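Local coordinates for aminoglycoside phosphotransferase (Alicyclobacillus acidocaldarius subsp. acidocaldarius, PDB 4PDY), which probably acts as a transferase of the aminoglycoside phosphotransferase family, related to the protein kinases, although its natural substrate is not established, at residues A[161-165]-A[301-306]; A[169-173]-A[185-189]; A[179-185]-A[308-313]. One frame throughout, in Å; residues are numbered along the deposited sequence.

In the fold
The three contacts knit together one end of the helical part of the chain, on the same side of its centre. Helix 154-173 carries the first segment of contact 1 and then that of contact 2; helix 180-187 follows, and helix 303-315 returns much later to close contacts 1 and 3. Contacts 2 and 3, which share L185 and helix 180-187, have centres about 8 Å apart; the centre of contact 1 is about 12 Å from each. They touch directly: W162 packs on W169, D164 probably hydrogen-bonds H310, and A172 packs against Y313. Helix 303-315, far along the chain, is thus packed against two helices that follow each other, 154-173 and 180-187.

Contact 1. Residues A[161-165]-A[301-306]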
ATOM      1  N   ARG A 161       7.987 -16.903  -0.561  1.00 12.05           N
ATOM      2  CA  ARG A 161       8.948 -15.990   0.081  1.00 12.28           C
ATOM      3  C   ARG A 161       9.761 -16.696   1.168  1.00 11.53           C
ATOM      4  O   ARG A 161      10.967 -16.491   1.293  1.00 12.30           O
ATOM      5  CB  ARG A 161       8.250 -14.749   0.648  1.00 10.87           C
ATOM      6  CG  ARG A 161       7.686 -13.872  -0.459  1.00 12.33           C
ATOM      7  CD  ARG A 161       6.781 -12.794   0.093  1.00 14.00           C
ATOM      8  NE  ARG A 161       6.420 -11.838  -0.958  1.00 15.97           N
ATOM      9  CZ  ARG A 161       5.528 -10.871  -0.795  1.00 18.93           C
ATOM     10  NH1 ARG A 161       4.889 -10.738   0.363  1.00 21.02           N
ATOM     11  NH2 ARG A 161       5.272 -10.029  -1.790  1.00 23.67           N
ATOM     12  N   TRP A 162       9.096 -17.578   1.925  1.00 12.03           N
ATOM     13  CA  TRP A 162       9.805 -18.329   2.947  1.00 12.88           C
ATOM     14  C   TRP A 162      10.860 -19.257   2.299  1.00 12.09           C
ATOM     15  O   TRP A 162      12.009 -19.333   2.735  1.00 12.97           O
ATOM     16  CB  TRP A 162       8.826 -19.159   3.802  1.00 13.40           C
ATOM     17  CG  TRP A 162       9.514 -20.264   4.577  1.00 16.69           C
ATOM     18  CD1 TRP A 162       9.229 -21.602   4.526  1.00 21.56           C
ATOM     19  CD2 TRP A 162      10.642 -20.127   5.440  1.00 17.82           C
ATOM     20  NE1 TRP A 162      10.105 -22.302   5.324  1.00 25.09           N
ATOM     21  CE2 TRP A 162      10.990 -21.419   5.888  1.00 22.90           C
ATOM     22  CE3 TRP A 162      11.408 -19.030   5.864  1.00 22.90           C
ATOM     23  CZ2 TRP A 162      12.051 -21.645   6.769  1.00 25.48           C
ATOM     24  CZ3 TRP A 162      12.472 -19.252   6.730  1.00 27.77           C
ATOM     25  CH2 TRP A 162      12.785 -20.557   7.173  1.00 27.70           C
ATOM     26  N   ARG A 163      10.448 -19.977   1.263  1.00 12.51           N
ATOM     27  CA  ARG A 163      11.360 -20.870   0.568  1.00 15.50           C
ATOM     28  C   ARG A 163      12.567 -20.113   0.018  1.00 14.43           C
ATOM     29  O   ARG A 163      13.697 -20.559   0.125  1.00 13.88           O
ATOM     30  CB  ARG A 163      10.627 -21.615  -0.546  1.00 16.86           C
ATOM     31  CG  ARG A 163       9.660 -22.650   0.009  1.00 21.31           C
ATOM     32  CD  ARG A 163       8.750 -23.225  -1.049  1.00 24.82           C
ATOM     33  NE  ARG A 163       7.994 -24.355  -0.500  1.00 30.36           N
ATOM     34  CZ  ARG A 163       6.930 -24.909  -1.068  1.00 33.57           C
ATOM     35  NH1 ARG A 163       6.450 -24.440  -2.217  1.00 38.63           N
ATOM     36  NH2 ARG A 163       6.335 -25.930  -0.471  1.00 37.68           N
ATOM     37  N   ASP A 164      12.313 -18.913  -0.499  1.00 12.86           N
ATOM     38  CA  ASP A 164      13.380 -18.041  -1.004  1.00 12.30           C
ATOM     39  C   ASP A 164      14.331 -17.607   0.117  1.00 11.11           C
ATOM     40  O   ASP A 164      15.553 -17.716   0.008  1.00 11.72           O
ATOM     41  CB  ASP A 164      12.710 -16.835  -1.652  1.00 12.13           C
ATOM     42  CG  ASP A 164      13.680 -15.921  -2.396  1.00 12.32           C
ATOM     43  OD1 ASP A 164      14.713 -16.371  -2.911  1.00 12.63           O
ATOM     44  OD2 ASP A 164      13.384 -14.708  -2.453  1.00 13.40           O
ATOM     45  N   LEU A 165      13.745 -17.133   1.218  1.00 11.98           N
ATOM     46  CA  LEU A 165      14.524 -16.671   2.353  1.00 13.15           C
ATOM     47  C   LEU A 165      15.462 -17.769   2.879  1.00 14.09           C
ATOM     48  O   LEU A 165      16.635 -17.514   3.127  1.00 15.16           O
ATOM     49  CB  LEU A 165      13.612 -16.144   3.459  1.00 14.14           C
ATOM     50  CG  LEU A 165      14.281 -15.524   4.693  1.00 13.81           C
ATOM     51  CD1 LEU A 165      15.254 -14.403   4.318  1.00 13.48           C
ATOM     52  CD2 LEU A 165      13.203 -15.011   5.635  1.00 16.43           C
ATOM     53  N   PHE A 301       4.991 -12.456   9.380  1.00 10.82           N
ATOM     54  CA  PHE A 301       5.983 -12.880   8.386  1.00 10.83           C
ATOM     55  C   PHE A 301       7.125 -11.856   8.331  1.00 10.03           C
ATOM     56  O   PHE A 301       6.837 -10.651   8.325  1.00 11.64           O
ATOM     57  CB  PHE A 301       5.394 -12.973   6.990  1.00 11.35           C
ATOM     58  CG  PHE A 301       6.282 -13.703   6.051  1.00 11.61           C
ATOM     59  CD1 PHE A 301       6.209 -15.097   5.932  1.00 13.95           C
ATOM     60  CD2 PHE A 301       7.240 -13.010   5.323  1.00 11.83           C
ATOM     61  CE1 PHE A 301       7.060 -15.766   5.085  1.00 14.71           C
ATOM     62  CE2 PHE A 301       8.100 -13.681   4.478  1.00 14.39           C
ATOM     63  CZ  PHE A 301       8.013 -15.061   4.354  1.00 15.39           C
ATOM     64  N   PRO A 302       8.386 -12.305   8.272  1.00 10.59           N
ATOM     65  CA  PRO A 302       9.533 -11.384   8.185  1.00 12.04           C
ATOM     66  C   PRO A 302       9.726 -10.826   6.761  1.00 12.68           C
ATOM     67  O   PRO A 302      10.670 -11.158   6.045  1.00 12.19           O
ATOM     68  CB  PRO A 302      10.706 -12.247   8.654  1.00 12.37           C
ATOM     69  CG  PRO A 302      10.348 -13.622   8.183  1.00 13.01           C
ATOM     70  CD  PRO A 302       8.838 -13.718   8.312  1.00 12.07           C
ATOM     71  N   TYR A 303       8.773 -10.001   6.373  1.00 11.70           N
ATOM     72  CA  TYR A 303       8.696  -9.468   5.031  1.00 12.08           C
ATOM     73  C   TYR A 303       9.905  -8.613   4.658  1.00 10.66           C
ATOM     74  O   TYR A 303      10.442  -8.745   3.579  1.00 10.66           O
ATOM     75  CB  TYR A 303       7.434  -8.601   4.913  1.00 12.91           C
ATOM     76  CG  TYR A 303       7.323  -7.852   3.617  1.00 14.04           C
ATOM     77  CD1 TYR A 303       6.936  -8.484   2.435  1.00 16.75           C
ATOM     78  CD2 TYR A 303       7.611  -6.492   3.577  1.00 16.77           C
ATOM     79  CE1 TYR A 303       6.847  -7.778   1.247  1.00 18.88           C
ATOM     80  CE2 TYR A 303       7.509  -5.779   2.400  1.00 17.69           C
ATOM     81  CZ  TYR A 303       7.123  -6.408   1.243  1.00 17.97           C
ATOM     82  OH  TYR A 303       7.065  -5.637   0.100  1.00 23.85           O
ATOM     83  N   LEU A 304      10.323  -7.746   5.570  1.00 11.32           N
ATOM     84  CA  LEU A 304      11.415  -6.843   5.215  1.00 11.37           C
ATOM     85  C   LEU A 304      12.738  -7.596   4.999  1.00 11.19           C
ATOM     86  O   LEU A 304      13.411  -7.386   3.992  1.00 11.26           O
ATOM     87  CB  LEU A 304      11.514  -5.660   6.202  1.00 15.62           C
ATOM     88  CG  LEU A 304      12.606  -4.601   6.107  1.00 23.79           C
ATOM     89  CD1 LEU A 304      12.084  -3.253   6.592  1.00 30.63           C
ATOM     90  CD2 LEU A 304      13.770  -5.037   6.977  1.00 28.20           C
ATOM     91  N   PRO A 305      13.130  -8.471   5.943  1.00 11.33           N
ATOM     92  CA  PRO A 305      14.323  -9.269   5.657  1.00 10.65           C
ATOM     93  C   PRO A 305      14.235 -10.049   4.340  1.00  9.67           C
ATOM     94  O   PRO A 305      15.223 -10.130   3.608  1.00 10.97           O
ATOM     95  CB  PRO A 305      14.414 -10.208   6.862  1.00 12.79           C
ATOM     96  CG  PRO A 305      13.798  -9.420   7.961  1.00 13.32           C
ATOM     97  CD  PRO A 305      12.668  -8.674   7.321  1.00 12.86           C
ATOM     98  N   TRP A 306      13.065 -10.636   4.050  1.00  9.18           N
ATOM     99  CA  TRP A 306      12.881 -11.331   2.785  1.00  9.76           C
ATOM    100  C   TRP A 306      13.142 -10.371   1.625  1.00 10.46           C
ATOM    101  O   TRP A 306      13.887 -10.668   0.720  1.00 10.30           O
ATOM    102  CB  TRP A 306      11.479 -11.994   2.661  1.00 10.54           C
ATOM    103  CG  TRP A 306      11.281 -12.346   1.260  1.00 10.42           C
ATOM    104  CD1 TRP A 306      11.894 -13.367   0.564  1.00 10.44           C
ATOM    105  CD2 TRP A 306      10.601 -11.554   0.284  1.00 11.04           C
ATOM    106  NE1 TRP A 306      11.585 -13.274  -0.763  1.00 11.73           N
ATOM    107  CE2 TRP A 306      10.821 -12.153  -0.969  1.00 10.79           C
ATOM    108  CE3 TRP A 306       9.834 -10.387   0.353  1.00 12.35           C
ATOM    109  CZ2 TRP A 306      10.263 -11.657  -2.127  1.00 14.10           C
ATOM    110  CZ3 TRP A 306       9.297  -9.897  -0.802  1.00 12.97           C
ATOM    111  CH2 TRP A 306       9.507 -10.531  -2.021  1.00 13.95           C
TER
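R161 lies along one face of the W306 indole, and this overlap is the tightly packed part of the contact. With CG anti to the carbonyl carbon (chi1 -67°) and the chain extended beyond it, the arginine spreads across the six-membered ring: CG makes a CH-pi contact 3.7 Å from the ring centroid, and the guanidinium stacks on the indole with planes 28° apart. Arginine suits the place because its methylenes and flat charged end can both cover an aromatic face. The indole edge is held too, since W306 NE1 donates to D164 OD2 at 2.9 Å, meeting that oxygen on its anti side. D164 OD2 also binds H310 ND1, and OD1 binds H314 NE2. At its root, R161 CB reaches F301 CZ at 3.7 Å. In the interior, buried L165 is spaced more widely, its CD2 4.1 Å from P302 CG. R161, Y303 and W306 are partly exposed, and the side they share is the more open one; there R161 NH1 lies at the Y303 ring edge, 3.7 Å from CE1. P302 occupies the N-cap position, just before helix 303-315. Helix 189-203 packs against W162, F301, P302 and P305, helix 319-347 touches P302 and P305, and helix 252-266 meets Y303.

Contact 2. Residues A[169-173]-A[185-189]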
ATOM      1  N   TRP A 169      19.703 -17.645   2.871  1.00 16.58           N
ATOM      2  CA  TRP A 169      20.686 -17.732   3.952  1.00 17.33           C
ATOM      3  C   TRP A 169      21.551 -18.997   3.865  1.00 17.28           C
ATOM      4  O   TRP A 169      22.693 -18.983   4.304  1.00 16.54           O
ATOM      5  CB  TRP A 169      20.118 -17.477   5.341  1.00 21.05           C
ATOM      6  CG  TRP A 169      19.284 -18.523   5.922  1.00 22.22           C
ATOM      7  CD1 TRP A 169      19.584 -19.859   6.070  1.00 28.69           C
ATOM      8  CD2 TRP A 169      18.007 -18.334   6.512  1.00 21.24           C
ATOM      9  NE1 TRP A 169      18.556 -20.505   6.704  1.00 29.37           N
ATOM     10  CE2 TRP A 169      17.569 -19.600   6.986  1.00 23.84           C
ATOM     11  CE3 TRP A 169      17.188 -17.223   6.700  1.00 22.57           C
ATOM     12  CZ2 TRP A 169      16.351 -19.771   7.631  1.00 27.39           C
ATOM     13  CZ3 TRP A 169      15.975 -17.401   7.352  1.00 24.92           C
ATOM     14  CH2 TRP A 169      15.565 -18.664   7.794  1.00 27.60           C
ATOM     15  N   LEU A 170      21.040 -20.063   3.254  1.00 17.47           N
ATOM     16  CA  LEU A 170      21.893 -21.204   2.932  1.00 16.76           C
ATOM     17  C   LEU A 170      23.007 -20.792   1.972  1.00 16.55           C
ATOM     18  O   LEU A 170      24.170 -21.178   2.136  1.00 17.78           O
ATOM     19  CB  LEU A 170      21.080 -22.351   2.336  1.00 21.73           C
ATOM     20  CG  LEU A 170      20.079 -23.024   3.284  1.00 24.07           C
ATOM     21  CD1 LEU A 170      19.224 -24.015   2.504  1.00 26.33           C
ATOM     22  CD2 LEU A 170      20.774 -23.712   4.459  1.00 24.65           C
ATOM     23  N   GLY A 171      22.655 -19.972   0.989  1.00 15.63           N
ATOM     24  CA  GLY A 171      23.653 -19.461   0.057  1.00 16.29           C
ATOM     25  C   GLY A 171      24.698 -18.630   0.782  1.00 15.41           C
ATOM     26  O   GLY A 171      25.895 -18.734   0.500  1.00 18.08           O
ATOM     27  N   ALA A 172      24.254 -17.786   1.709  1.00 14.25           N
ATOM     28  CA  ALA A 172      25.175 -16.902   2.416  1.00 14.67           C
ATOM     29  C   ALA A 172      26.104 -17.718   3.313  1.00 14.79           C
ATOM     30  O   ALA A 172      27.277 -17.399   3.474  1.00 15.97           O
ATOM     31  CB  ALA A 172      24.421 -15.860   3.232  1.00 16.47           C
ATOM     32  N   ASP A 173      25.571 -18.784   3.905  1.00 15.24           N
ATOM     33  CA  ASP A 173      26.355 -19.545   4.859  1.00 15.79           C
ATOM     34  C   ASP A 173      27.546 -20.221   4.187  1.00 14.69           C
ATOM     35  O   ASP A 173      28.596 -20.380   4.803  1.00 15.40           O
ATOM     36  CB  ASP A 173      25.467 -20.608   5.505  1.00 17.70           C
ATOM     37  CG  ASP A 173      26.037 -21.154   6.782  1.00 22.07           C
ATOM     38  OD1 ASP A 173      26.808 -20.495   7.504  1.00 23.04           O
ATOM     39  OD2 ASP A 173      25.694 -22.296   7.068  1.00 27.42           O
ATOM     40  N   LEU A 185      22.542 -11.330   8.454  1.00 10.40           N
ATOM     41  CA  LEU A 185      21.424 -12.199   8.063  1.00 10.43           C
ATOM     42  C   LEU A 185      21.555 -13.590   8.728  1.00 11.70           C
ATOM     43  O   LEU A 185      20.591 -14.105   9.302  1.00 11.77           O
ATOM     44  CB  LEU A 185      21.355 -12.325   6.534  1.00 12.12           C
ATOM     45  CG  LEU A 185      20.186 -13.180   6.027  1.00 12.95           C
ATOM     46  CD1 LEU A 185      18.849 -12.491   6.274  1.00 15.92           C
ATOM     47  CD2 LEU A 185      20.380 -13.478   4.553  1.00 13.75           C
ATOM     48  N   LEU A 186      22.750 -14.162   8.697  1.00 11.48           N
ATOM     49  CA  LEU A 186      22.955 -15.484   9.323  1.00 12.94           C
ATOM     50  C   LEU A 186      22.692 -15.463  10.826  1.00 14.40           C
ATOM     51  O   LEU A 186      22.156 -16.443  11.380  1.00 17.00           O
ATOM     52  CB  LEU A 186      24.351 -16.026   9.006  1.00 15.36           C
ATOM     53  CG  LEU A 186      24.531 -16.433   7.538  1.00 16.23           C
ATOM     54  CD1 LEU A 186      25.999 -16.497   7.175  1.00 17.22           C
ATOM     55  CD2 LEU A 186      23.835 -17.758   7.244  1.00 19.43           C
ATOM     56  N   SER A 187      23.029 -14.350  11.468  1.00 13.36           N
ATOM     57  CA  SER A 187      22.843 -14.219  12.907  1.00 14.81           C
ATOM     58  C   SER A 187      21.382 -14.249  13.334  1.00 14.76           C
ATOM     59  O   SER A 187      21.102 -14.504  14.502  1.00 18.65           O
ATOM     60  CB  SER A 187      23.479 -12.935  13.448  1.00 16.68           C
ATOM     61  OG  SER A 187      22.694 -11.778  13.152  1.00 16.08           O
HETATM   62  N   MSE A 188      20.458 -13.964  12.420  1.00 14.29           N
HETATM   63  CA  MSE A 188      19.033 -13.935  12.776  1.00 15.24           C
HETATM   64  C   MSE A 188      18.233 -15.078  12.176  1.00 12.65           C
HETATM   65  O   MSE A 188      17.003 -15.035  12.215  1.00 12.47           O
HETATM   66  CB  MSE A 188      18.417 -12.566  12.481  1.00 18.98           C
HETATM   67  CG  MSE A 188      18.435 -12.287  11.003  1.00 17.86           C
HETATM   68 SE   MSE A 188      17.528 -10.582  10.585  0.75 17.47          SE
HETATM   69  CE  MSE A 188      19.132  -9.657  10.944  1.00 12.89           C
ATOM     70  N   ARG A 189      18.893 -16.123  11.674  1.00 14.90           N
ATOM     71  CA  ARG A 189      18.174 -17.209  11.007  1.00 18.34           C
ATOM     72  C   ARG A 189      17.108 -17.848  11.881  1.00 15.43           C
ATOM     73  O   ARG A 189      16.027 -18.153  11.406  1.00 17.20           O
ATOM     74  CB  ARG A 189      19.133 -18.315  10.588  1.00 23.42           C
ATOM     75  CG  ARG A 189      19.933 -18.006   9.344  1.00 27.15           C
ATOM     76  CD  ARG A 189      20.968 -19.106   9.125  1.00 30.09           C
ATOM     77  NE  ARG A 189      22.138 -18.886   9.977  1.00 29.45           N
ATOM     78  CZ  ARG A 189      23.172 -19.715  10.081  1.00 32.49           C
ATOM     79  NH1 ARG A 189      23.195 -20.876   9.414  1.00 35.48           N
ATOM     80  NH2 ARG A 189      24.186 -19.378  10.879  1.00 31.88           N
TER
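W169 and L186 bring the two backbones closest, their CA atoms 6.2 Å apart, where the last turn of helix 154-173 passes the end of helix 180-187. W169 presents one indole face to R189, its CG placed between the backbone N and the carbonyl carbon (chi1 73°). R189 CG sits above that face, 3.5 Å from the centroid of the five-membered ring in a CH-pi contact, and R189 CD follows at 3.4 Å from W169 CD1. Beyond CD the arginine bends (chi3 -81°), and its NE donates an almost straight 2.8 Å bond to L186 O, in the guanidinium plane. This carbonyl also accepts from R189 N, so backbone and side chain grip it together at the junction with helix 189-203. Two helices consecutive in the chain, joined by a short loop and set roughly at right angles, pack here where the second ends. Leucine suits the middle of the seam, as both methyls of L186 press on the last turn of helix 154-173: CD2 on D173 CB (3.7 Å) and close to W169 O, CD1 towards A172 CB (4.3 Å). L185 CD2 adds a contact to W169 CB. Farther along the arginine, D173 OD2 and R189 NH1, both on partly exposed residues, form only a long salt bridge of 3.7 Å.

Contact 3. Residues A[179-185]-A[308-313]; sequences DAFDQLL and IAHARY
F181 enters helix 303-315 as a knob between I308, A309, R312 and Y313. F181 CB already lies against the guanidinium of R312, 3.6 Å from R312 CZ, and F181 CG faces R312 NE and CD. The phenyl and guanidinium planes are only 10° apart, a flat stack extended by R312 CD, which makes a CH-pi contact over the ring face. One edge of the ring meets Y313, with F181 CD1 3.4 Å from Y313 OH; at the other, CE2 touches I308 CG2 at 3.6 Å. F181 CZ, at the tip, lies 4.0 Å from A309 CA; a small alanine leaves it room against the helix backbone. Phenylalanine fits because its face can carry the arginine while its edge meets I308 CG2 and the hydroxyl of Y313.

The extended chain of R312 carries the guanidinium past the ring, and chi4 near 92° turns it flat on F181, leaving NH2 to make a 2.9 Å salt bridge to D179 OD2, in the guanidinium plane but from above that of the carboxylate. D179 is also the N-cap of helix 180-187: it and D182 form a capping box, each side chain accepting from the other's backbone N. Y313 OH donates to D182 OD1 at 2.6 Å, using the anti lone pair, with ring and carboxylate nearly coplanar. A water bridges D179 OD2, D182 OD1 and R312 NE; K175 adds a salt bridge to D182 OD2. The axes of segments 180-185 and 308-313 make 142° between their N-to-C directions, obliquely antiparallel, flanked by helix 319-347, where L325 touches F181 and Q321 binds R312, and by helix 154-173, whose M168 and A172 pack on Y313.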
ATOM      1  N   ASP A 179      30.334 -10.940   3.958  1.00 12.82           N
ATOM      2  CA  ASP A 179      30.348  -9.515   4.242  1.00 12.01           C
ATOM      3  C   ASP A 179      29.445  -9.233   5.430  1.00 11.49           C
ATOM      4  O   ASP A 179      28.876 -10.160   6.062  1.00 12.42           O
ATOM      5  CB  ASP A 179      30.020  -8.703   2.982  1.00 11.80           C
ATOM      6  CG  ASP A 179      28.587  -8.875   2.474  1.00 12.23           C
ATOM      7  OD1 ASP A 179      27.666  -9.182   3.267  1.00 13.02           O
ATOM      8  OD2 ASP A 179      28.372  -8.641   1.249  1.00 13.19           O
ATOM      9  N   ALA A 180      29.345  -7.972   5.812  1.00 12.82           N
ATOM     10  CA  ALA A 180      28.598  -7.615   7.013  1.00 11.21           C
ATOM     11  C   ALA A 180      27.132  -8.007   6.892  1.00 11.09           C
ATOM     12  O   ALA A 180      26.532  -8.473   7.857  1.00 11.64           O
ATOM     13  CB  ALA A 180      28.728  -6.125   7.285  1.00 12.33           C
ATOM     14  N   PHE A 181      26.552  -7.812   5.719  1.00 11.43           N
ATOM     15  CA  PHE A 181      25.164  -8.214   5.465  1.00 11.77           C
ATOM     16  C   PHE A 181      24.978  -9.729   5.649  1.00 10.76           C
ATOM     17  O   PHE A 181      24.075 -10.169   6.361  1.00 10.83           O
ATOM     18  CB  PHE A 181      24.717  -7.810   4.056  1.00 10.92           C
ATOM     19  CG  PHE A 181      23.255  -8.044   3.795  1.00 10.55           C
ATOM     20  CD1 PHE A 181      22.811  -9.319   3.498  1.00 10.96           C
ATOM     21  CD2 PHE A 181      22.318  -7.030   3.863  1.00 10.80           C
ATOM     22  CE1 PHE A 181      21.476  -9.569   3.263  1.00 10.66           C
ATOM     23  CE2 PHE A 181      20.981  -7.276   3.632  1.00 10.30           C
ATOM     24  CZ  PHE A 181      20.545  -8.568   3.344  1.00 11.56           C
ATOM     25  N   ASP A 182      25.833 -10.515   5.013  1.00 10.72           N
ATOM     26  CA  ASP A 182      25.764 -11.973   5.086  1.00 11.20           C
ATOM     27  C   ASP A 182      25.786 -12.399   6.529  1.00 11.37           C
ATOM     28  O   ASP A 182      24.974 -13.226   6.949  1.00 11.54           O
ATOM     29  CB  ASP A 182      26.970 -12.583   4.383  1.00 11.81           C
ATOM     30  CG  ASP A 182      27.037 -12.277   2.884  1.00 12.44           C
ATOM     31  OD1 ASP A 182      25.982 -12.151   2.217  1.00 12.47           O
ATOM     32  OD2 ASP A 182      28.192 -12.177   2.383  1.00 12.59           O
ATOM     33  N   GLN A 183      26.746 -11.884   7.287  1.00 11.46           N
ATOM     34  CA  GLN A 183      26.892 -12.299   8.680  1.00 12.15           C
ATOM     35  C   GLN A 183      25.677 -11.895   9.510  1.00 12.43           C
ATOM     36  O   GLN A 183      25.185 -12.651  10.344  1.00 12.83           O
ATOM     37  CB  GLN A 183      28.164 -11.715   9.295  1.00 13.18           C
ATOM     38  CG  GLN A 183      29.431 -12.227   8.640  1.00 16.31           C
ATOM     39  CD  GLN A 183      30.662 -11.602   9.236  1.00 17.59           C
ATOM     40  OE1 GLN A 183      30.927 -11.771  10.421  1.00 22.71           O
ATOM     41  NE2 GLN A 183      31.417 -10.867   8.430  1.00 18.88           N
ATOM     42  N   LEU A 184      25.181 -10.679   9.327  1.00 11.62           N
ATOM     43  CA  LEU A 184      24.019 -10.220  10.063  1.00 11.19           C
ATOM     44  C   LEU A 184      22.782 -11.080   9.729  1.00  9.72           C
ATOM     45  O   LEU A 184      22.053 -11.482  10.621  1.00 12.16           O
ATOM     46  CB  LEU A 184      23.770  -8.737   9.784  1.00 12.32           C
ATOM     47  CG  LEU A 184      22.512  -8.142  10.410  1.00 12.60           C
ATOM     48  CD1 LEU A 184      22.511  -8.260  11.929  1.00 13.52           C
ATOM     49  CD2 LEU A 184      22.378  -6.688  10.000  1.00 12.17           C
ATOM     50  N   LEU A 185      22.542 -11.330   8.454  1.00 10.40           N
ATOM     51  CA  LEU A 185      21.424 -12.199   8.063  1.00 10.43           C
ATOM     52  C   LEU A 185      21.555 -13.590   8.728  1.00 11.70           C
ATOM     53  O   LEU A 185      20.591 -14.105   9.302  1.00 11.77           O
ATOM     54  CB  LEU A 185      21.355 -12.325   6.534  1.00 12.12           C
ATOM     55  CG  LEU A 185      20.186 -13.180   6.027  1.00 12.95           C
ATOM     56  CD1 LEU A 185      18.849 -12.491   6.274  1.00 15.92           C
ATOM     57  CD2 LEU A 185      20.380 -13.478   4.553  1.00 13.75           C
ATOM     58  N   ILE A 308      14.613  -7.369   1.334  1.00  9.68           N
ATOM     59  CA  ILE A 308      15.960  -6.833   1.265  1.00 12.02           C
ATOM     60  C   ILE A 308      16.955  -7.913   0.798  1.00  9.91           C
ATOM     61  O   ILE A 308      17.773  -7.696  -0.090  1.00 10.79           O
ATOM     62  CB  ILE A 308      16.401  -6.290   2.647  1.00 14.01           C
ATOM     63  CG1 ILE A 308      15.460  -5.194   3.138  1.00 15.02           C
ATOM     64  CG2 ILE A 308      17.847  -5.829   2.623  1.00 14.37           C
ATOM     65  CD1 ILE A 308      15.533  -5.078   4.636  1.00 18.90           C
ATOM     66  N   ALA A 309      16.864  -9.117   1.391  1.00 10.01           N
ATOM     67  CA  ALA A 309      17.753 -10.196   0.943  1.00 10.45           C
ATOM     68  C   ALA A 309      17.464 -10.596  -0.518  1.00  9.91           C
ATOM     69  O   ALA A 309      18.388 -10.879  -1.287  1.00 11.01           O
ATOM     70  CB  ALA A 309      17.634 -11.402   1.864  1.00 12.32           C
ATOM     71  N   HIS A 310      16.193 -10.624  -0.890  1.00  9.12           N
ATOM     72  CA  HIS A 310      15.823 -10.945  -2.253  1.00 10.40           C
ATOM     73  C   HIS A 310      16.489  -9.999  -3.236  1.00 10.96           C
ATOM     74  O   HIS A 310      17.088 -10.419  -4.220  1.00 11.92           O
ATOM     75  CB  HIS A 310      14.312 -10.956  -2.449  1.00 11.03           C
ATOM     76  CG  HIS A 310      13.895 -11.368  -3.819  1.00 12.21           C
ATOM     77  ND1 HIS A 310      13.575 -12.666  -4.145  1.00 12.88           N
ATOM     78  CD2 HIS A 310      13.780 -10.657  -4.967  1.00 13.89           C
ATOM     79  CE1 HIS A 310      13.276 -12.730  -5.427  1.00 13.44           C
ATOM     80  NE2 HIS A 310      13.402 -11.528  -5.955  1.00 14.47           N
ATOM     81  N   ALA A 311      16.400  -8.703  -2.947  1.00 11.07           N
ATOM     82  CA  ALA A 311      17.063  -7.697  -3.788  1.00 11.00           C
ATOM     83  C   ALA A 311      18.564  -7.950  -3.852  1.00 10.46           C
ATOM     84  O   ALA A 311      19.170  -7.950  -4.928  1.00 12.68           O
ATOM     85  CB  ALA A 311      16.771  -6.297  -3.276  1.00 13.53           C
ATOM     86  N   ARG A 312      19.168  -8.198  -2.697  1.00 10.52           N
ATOM     87  CA  ARG A 312      20.617  -8.362  -2.635  1.00 10.88           C
ATOM     88  C   ARG A 312      21.127  -9.523  -3.477  1.00 11.24           C
ATOM     89  O   ARG A 312      22.083  -9.381  -4.233  1.00 12.45           O
ATOM     90  CB  ARG A 312      21.124  -8.538  -1.218  1.00 11.04           C
ATOM     91  CG  ARG A 312      22.637  -8.502  -1.103  1.00 11.49           C
ATOM     92  CD  ARG A 312      23.074  -8.358   0.336  1.00 11.44           C
ATOM     93  NE  ARG A 312      24.479  -8.029   0.511  1.00 10.38           N
ATOM     94  CZ  ARG A 312      24.961  -6.781   0.613  1.00 10.62           C
ATOM     95  NH1 ARG A 312      24.162  -5.730   0.506  1.00 11.14           N
ATOM     96  NH2 ARG A 312      26.256  -6.634   0.811  1.00 11.51           N
ATOM     97  N   TYR A 313      20.492 -10.682  -3.309  1.00 11.58           N
ATOM     98  CA  TYR A 313      21.027 -11.914  -3.847  1.00 10.83           C
ATOM     99  C   TYR A 313      20.463 -12.273  -5.220  1.00 12.58           C
ATOM    100  O   TYR A 313      21.120 -12.983  -5.980  1.00 15.95           O
ATOM    101  CB  TYR A 313      20.778 -13.036  -2.855  1.00 10.46           C
ATOM    102  CG  TYR A 313      21.477 -12.845  -1.516  1.00 11.01           C
ATOM    103  CD1 TYR A 313      22.858 -12.748  -1.425  1.00 11.12           C
ATOM    104  CD2 TYR A 313      20.753 -12.826  -0.332  1.00  9.73           C
ATOM    105  CE1 TYR A 313      23.490 -12.598  -0.191  1.00 10.01           C
ATOM    106  CE2 TYR A 313      21.376 -12.691   0.890  1.00 10.01           C
ATOM    107  CZ  TYR A 313      22.741 -12.587   0.972  1.00 10.83           C
ATOM    108  OH  TYR A 313      23.354 -12.454   2.184  1.00 11.73           O
TER
HETATM  109  O   HOH W   1      26.337 -10.186   0.350  1.00 13.71           O